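Local coordinates for cellulase (Uncultured bacterium, PDB 6XSO), which probably hydrolyses internal beta-1,4 linkages of cellulose and related plant polysaccharides such as xylan, as a broad-specificity GH5_4 endoglucanase, at residues D40-T45 with T56-P61. Numbering follows the deposited sequence.
Sequences DANDAT and TCWGQP
The indole of Trp58 lies flat over Ala41, meeting its backbone CA as well as its CB: CA of Ala41 stands 3.8 Å from the centroid of the six-membered ring of Trp58 and 14° off the ring normal, a CH-pi contact. Both segments belong to the long loop region, interrupted by helix 51-55, that follows the first strand of the TIM barrel of this family 5 glycosidase. A broad flat residue suits this place, since the same face also covers the backbone N of Asn42, 3.6 Å above the ring plane. Alanine suits the facing segment because its CB can touch both the ring, 3.7 Å from Trp58 CD2, and Cys57 SG, 3.5 Å away. A type I turn from Thr56 to Gly59 carries Cys57 and Trp58 at its two central positions, and Gly59 adopts a positive phi at which a side chain would strike the carbonyl before it. Asn42 runs alongside the indole with its amide plane turned 53° from it. Its OD1 is hydrogen-bonded to Tyr86 OH, and this bond, with a weak one from ND2 to Asp40 O, limits how the amide can turn. An alanine in place of Trp58 would probably leave the Ala41-Asn42 backbone uncovered, open a gap beside the Asn42 amide and deprive His123 of its ring partner. On the pyrrole side, Trp58 NE1 comes within 3.0 Å of Asn42 O. At the end of the indole, Asn42 ND2 approaches Trp58 CH2 to 3.5 Å.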
ATOM      1  N   ASP A  40      -2.113   1.679 -11.156  1.00 22.00           N
ATOM      2  CA  ASP A  40      -1.884   0.245 -10.987  1.00 21.61           C
ATOM      3  C   ASP A  40      -2.582  -0.610 -12.041  1.00 23.58           C
ATOM      4  O   ASP A  40      -2.287  -1.808 -12.137  1.00 22.30           O
ATOM      5  CB  ASP A  40      -2.334  -0.201  -9.584  1.00 21.09           C
ATOM      6  CG  ASP A  40      -3.715   0.385  -9.154  1.00 23.83           C
ATOM      7  OD1 ASP A  40      -4.005   1.574  -9.413  1.00 22.23           O
ATOM      8  OD2 ASP A  40      -4.500  -0.369  -8.518  1.00 21.40           O
ATOM      9  N   ALA A  41      -3.480  -0.041 -12.834  1.00 22.64           N
ATOM     10  CA  ALA A  41      -4.169  -0.832 -13.840  1.00 22.66           C
ATOM     11  C   ALA A  41      -3.176  -1.391 -14.854  1.00 26.30           C
ATOM     12  O   ALA A  41      -2.161  -0.769 -15.176  1.00 25.33           O
ATOM     13  CB  ALA A  41      -5.201   0.022 -14.576  1.00 25.88           C
ATOM     14  N   ASN A  42      -3.485  -2.576 -15.367  1.00 25.19           N
ATOM     15  CA  ASN A  42      -2.604  -3.240 -16.320  1.00 25.60           C
ATOM     16  C   ASN A  42      -3.400  -4.281 -17.087  1.00 25.41           C
ATOM     17  O   ASN A  42      -4.406  -4.801 -16.591  1.00 28.64           O
ATOM     18  CB  ASN A  42      -1.396  -3.873 -15.604  1.00 26.63           C
ATOM     19  CG  ASN A  42      -1.771  -5.073 -14.752  1.00 25.72           C
ATOM     20  OD1 ASN A  42      -1.546  -6.219 -15.163  1.00 27.69           O
ATOM     21  ND2 ASN A  42      -2.330  -4.825 -13.572  1.00 24.22           N
ATOM     22  N   ASP A  43      -2.928  -4.589 -18.288  1.00 26.10           N
ATOM     23  CA  ASP A  43      -3.522  -5.630 -19.121  1.00 27.26           C
ATOM     24  C   ASP A  43      -2.389  -6.272 -19.904  1.00 28.94           C
ATOM     25  O   ASP A  43      -1.871  -5.677 -20.850  1.00 31.99           O
ATOM     26  CB  ASP A  43      -4.562  -5.029 -20.054  1.00 32.25           C
ATOM     27  CG  ASP A  43      -5.251  -6.063 -20.915  1.00 38.05           C
ATOM     28  OD1 ASP A  43      -4.750  -7.207 -21.009  1.00 35.37           O
ATOM     29  OD2 ASP A  43      -6.295  -5.718 -21.511  1.00 42.72           O
ATOM     30  N   ALA A  44      -1.984  -7.480 -19.499  1.00 33.26           N
ATOM     31  CA  ALA A  44      -0.810  -8.097 -20.102  1.00 34.09           C
ATOM     32  C   ALA A  44      -0.991  -8.398 -21.584  1.00 36.40           C
ATOM     33  O   ALA A  44       0.007  -8.646 -22.280  1.00 39.22           O
ATOM     34  CB  ALA A  44      -0.457  -9.385 -19.355  1.00 38.01           C
ATOM     35  N   THR A  45      -2.230  -8.393 -22.088  1.00 34.88           N
ATOM     36  CA  THR A  45      -2.477  -8.675 -23.498  1.00 35.47           C
ATOM     37  C   THR A  45      -2.284  -7.454 -24.378  1.00 35.06           C
ATOM     38  O   THR A  45      -2.400  -7.569 -25.603  1.00 40.71           O
ATOM     39  CB  THR A  45      -3.901  -9.200 -23.725  1.00 38.72           C
ATOM     40  OG1 THR A  45      -4.852  -8.135 -23.568  1.00 37.42           O
ATOM     41  CG2 THR A  45      -4.213 -10.332 -22.766  1.00 43.79           C
ATOM     42  N   THR A  56      -6.335   4.529 -17.710  1.00 27.19           N
ATOM     43  CA  THR A  56      -7.771   4.352 -17.899  1.00 29.71           C
ATOM     44  C   THR A  56      -8.187   2.923 -18.258  1.00 27.70           C
ATOM     45  O   THR A  56      -9.374   2.685 -18.505  1.00 30.78           O
ATOM     46  CB  THR A  56      -8.294   5.323 -18.979  1.00 28.97           C
ATOM     47  OG1 THR A  56      -7.802   4.957 -20.281  1.00 31.41           O
ATOM     48  CG2 THR A  56      -7.872   6.772 -18.687  1.00 33.11           C
ATOM     49  N   CYS A  57      -7.265   1.959 -18.283  1.00 27.72           N
ATOM     50  CA  CYS A  57      -7.639   0.661 -18.841  1.00 29.53           C
ATOM     51  C   CYS A  57      -8.580  -0.137 -17.949  1.00 28.12           C
ATOM     52  O   CYS A  57      -9.206  -1.076 -18.444  1.00 30.93           O
ATOM     53  CB  CYS A  57      -6.404  -0.144 -19.241  1.00 30.83           C
ATOM     54  SG  CYS A  57      -5.500  -0.910 -17.931  1.00 33.70           S
ATOM     55  N   TRP A  58      -8.730   0.222 -16.668  1.00 27.14           N
ATOM     56  CA  TRP A  58      -9.705  -0.425 -15.796  1.00 25.22           C
ATOM     57  C   TRP A  58     -10.899   0.482 -15.479  1.00 27.12           C
ATOM     58  O   TRP A  58     -11.580   0.290 -14.462  1.00 29.61           O
ATOM     59  CB  TRP A  58      -9.044  -0.951 -14.523  1.00 24.35           C
ATOM     60  CG  TRP A  58      -8.186  -2.184 -14.745  1.00 25.53           C
ATOM     61  CD1 TRP A  58      -8.056  -2.906 -15.900  1.00 28.30           C
ATOM     62  CD2 TRP A  58      -7.368  -2.839 -13.773  1.00 24.20           C
ATOM     63  NE1 TRP A  58      -7.185  -3.961 -15.711  1.00 26.92           N
ATOM     64  CE2 TRP A  58      -6.751  -3.940 -14.411  1.00 22.74           C
ATOM     65  CE3 TRP A  58      -7.088  -2.595 -12.425  1.00 23.16           C
ATOM     66  CZ2 TRP A  58      -5.875  -4.789 -13.744  1.00 24.41           C
ATOM     67  CZ3 TRP A  58      -6.218  -3.441 -11.766  1.00 24.76           C
ATOM     68  CH2 TRP A  58      -5.626  -4.518 -12.417  1.00 25.93           C
ATOM     69  N   GLY A  59     -11.186   1.441 -16.351  1.00 28.37           N
ATOM     70  CA  GLY A  59     -12.399   2.229 -16.246  1.00 28.78           C
ATOM     71  C   GLY A  59     -12.349   3.412 -15.308  1.00 31.47           C
ATOM     72  O   GLY A  59     -13.397   4.000 -15.039  1.00 32.50           O
ATOM     73  N   GLN A  60     -11.199   3.759 -14.789  1.00 26.28           N
ATOM     74  CA  GLN A  60     -11.094   5.017 -14.068  1.00 24.67           C
ATOM     75  C   GLN A  60     -10.671   6.124 -15.029  1.00 29.60           C
ATOM     76  O   GLN A  60      -9.983   5.869 -16.021  1.00 28.23           O
ATOM     77  CB  GLN A  60     -10.070   4.899 -12.951  1.00 22.88           C
ATOM     78  CG  GLN A  60     -10.416   3.866 -11.888  1.00 24.05           C
ATOM     79  CD  GLN A  60     -11.730   4.138 -11.176  1.00 24.85           C
ATOM     80  OE1 GLN A  60     -12.112   5.286 -10.962  1.00 24.12           O
ATOM     81  NE2 GLN A  60     -12.430   3.072 -10.813  1.00 24.78           N
ATOM     82  N   PRO A  61     -11.092   7.357 -14.782  1.00 27.95           N
ATOM     83  CA  PRO A  61     -10.717   8.470 -15.660  1.00 28.96           C
ATOM     84  C   PRO A  61      -9.291   8.932 -15.393  1.00 23.98           C
ATOM     85  O   PRO A  61      -8.670   8.591 -14.386  1.00 27.39           O
ATOM     86  CB  PRO A  61     -11.708   9.564 -15.252  1.00 26.64           C
ATOM     87  CG  PRO A  61     -11.921   9.292 -13.758  1.00 26.43           C
ATOM     88  CD  PRO A  61     -11.895   7.792 -13.619  1.00 27.58           C
TER